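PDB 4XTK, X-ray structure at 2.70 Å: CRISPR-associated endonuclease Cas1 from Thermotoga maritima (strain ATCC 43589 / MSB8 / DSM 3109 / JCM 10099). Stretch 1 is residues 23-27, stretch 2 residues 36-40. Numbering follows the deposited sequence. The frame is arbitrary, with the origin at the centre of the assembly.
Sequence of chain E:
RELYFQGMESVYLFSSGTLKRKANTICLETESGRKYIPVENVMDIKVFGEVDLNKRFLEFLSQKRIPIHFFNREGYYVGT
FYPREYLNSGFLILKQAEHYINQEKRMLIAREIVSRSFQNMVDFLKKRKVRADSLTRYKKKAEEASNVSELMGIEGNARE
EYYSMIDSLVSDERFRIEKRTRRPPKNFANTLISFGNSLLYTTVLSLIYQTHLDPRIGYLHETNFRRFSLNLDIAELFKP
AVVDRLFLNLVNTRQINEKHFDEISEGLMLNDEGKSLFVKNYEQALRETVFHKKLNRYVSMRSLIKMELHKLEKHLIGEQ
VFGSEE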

# COMPACT_ATOMS: atom_id res chain seq x y z
N ALA E 23 20.85 1.27 21.78
CA ALA E 23 20.14 1.95 22.85
C ALA E 23 18.67 2.02 22.46
O ALA E 23 18.23 1.33 21.54
CB ALA E 23 20.72 3.35 23.09
N ASN E 24 17.91 2.86 23.15
CA ASN E 24 16.55 3.18 22.72
C ASN E 24 16.56 3.98 21.42
O ASN E 24 15.53 4.45 20.95
CB ASN E 24 15.78 3.92 23.81
N THR E 25 17.77 4.20 20.89
CA THR E 25 17.97 4.71 19.53
C THR E 25 18.57 3.63 18.63
O THR E 25 19.16 2.66 19.12
CB THR E 25 18.90 5.95 19.51
OG1 THR E 25 19.06 6.40 18.16
CG2 THR E 25 20.27 5.61 20.10
N ILE E 26 18.40 3.77 17.32
CA ILE E 26 18.95 2.81 16.36
C ILE E 26 20.05 3.40 15.49
O ILE E 26 20.13 4.62 15.30
CB ILE E 26 17.87 2.23 15.42
CG1 ILE E 26 16.87 3.30 14.99
CG2 ILE E 26 17.19 1.05 16.07
CD1 ILE E 26 17.16 3.91 13.64
N CYS E 27 20.91 2.53 14.96
CA CYS E 27 22.05 2.97 14.17
C CYS E 27 22.19 2.18 12.88
O CYS E 27 21.73 1.04 12.77
CB CYS E 27 23.34 2.85 14.99
SG CYS E 27 23.92 1.15 15.23
N TYR E 36 24.15 7.18 13.69
CA TYR E 36 23.10 7.09 14.70
C TYR E 36 21.88 7.88 14.27
O TYR E 36 21.98 9.05 13.91
CB TYR E 36 23.60 7.59 16.05
CG TYR E 36 24.51 6.62 16.75
CD1 TYR E 36 24.02 5.41 17.23
CD2 TYR E 36 25.85 6.90 16.93
CE1 TYR E 36 24.84 4.51 17.87
CE2 TYR E 36 26.69 6.01 17.57
CZ TYR E 36 26.18 4.81 18.04
OH TYR E 36 27.00 3.91 18.68
N ILE E 37 20.72 7.23 14.31
CA ILE E 37 19.46 7.89 14.02
C ILE E 37 18.55 7.90 15.24
O ILE E 37 18.00 6.86 15.61
CB ILE E 37 18.73 7.20 12.85
CG1 ILE E 37 19.73 6.77 11.77
CG2 ILE E 37 17.66 8.11 12.28
CD1 ILE E 37 19.51 5.35 11.27
N PRO E 38 18.37 9.08 15.87
CA PRO E 38 17.43 9.20 16.98
C PRO E 38 16.00 8.99 16.48
O PRO E 38 15.66 9.52 15.43
CB PRO E 38 17.63 10.64 17.47
CG PRO E 38 18.95 11.06 16.90
CD PRO E 38 19.07 10.34 15.60
N VAL E 39 15.21 8.21 17.20
CA VAL E 39 13.86 7.88 16.76
C VAL E 39 12.78 8.83 17.28
O VAL E 39 11.65 8.81 16.79
CB VAL E 39 13.50 6.44 17.17
CG1 VAL E 39 14.40 5.45 16.48
CG2 VAL E 39 13.59 6.29 18.69
N GLU E 40 13.14 9.66 18.25
CA GLU E 40 12.14 10.37 19.06
C GLU E 40 11.18 11.25 18.27
O GLU E 40 9.99 11.34 18.60
CB GLU E 40 12.85 11.22 20.12
CG GLU E 40 12.55 10.78 21.55
CD GLU E 40 11.20 11.29 22.04
OE1 GLU E 40 11.01 12.52 22.09
OE2 GLU E 40 10.33 10.46 22.37

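A threonine side chain, not a backbone amide, makes one of the two hydrogen bonds that join these stretches. Thr25 OG1 donates to Ile37 O at 2.8 Å. Its chi1 is t, and OG1 also lies 3.4 Å from Pro38 CA. In a regular antiparallel pair Ile26 N would donate to Ile37 O, but the two atoms are 3.6 Å apart and no bond is made, so the Thr25 hydroxyl is the donor to this carbonyl from the first stretch.

The other bond is a regular sheet bond. Ile37 N donates to Ile26 O at 2.9 Å, with an N-H...O angle of 159°. Ile26 and Ile37 form an antiparallel hydrogen-bonded pair, their CA atoms 5.6 Å apart. Cys27 and Tyr36 form the next pair, which is non-hydrogen-bonded and narrower, with CA to CA at 4.3 Å. Ile26 O also lies 3.1 Å from Ile37 O, but both are acceptors and no bond links them.

The side chains of the two pairs occupy opposite faces of the sheet. On one face Ile26 meets Ile37, CD1 to CD1 at 3.6 Å. Val39, beyond the strand, points toward the first stretch and adds to this apolar cluster. Its CG1 is 3.6 Å from Ile26 CG1, so Ile26 touches both residues. Val39 CG2 also packs 3.5 Å from Asn24 O, a van der Waals contact with the backbone. The side chain of Asn24 is modelled only to CB.

On the other face Cys27 packs beside the Tyr36 ring. Cys27 CB is 3.5 Å from Tyr36 CD1. Cys27 SG lies 5.2 Å from the centroid of the Tyr36 ring and approaches obliquely, 47° off the normal. This is a sulfur-aromatic contact, in which the polarizable sulfur adds to the apolar packing. Together the two stretches bury 369 Å², counting both sides.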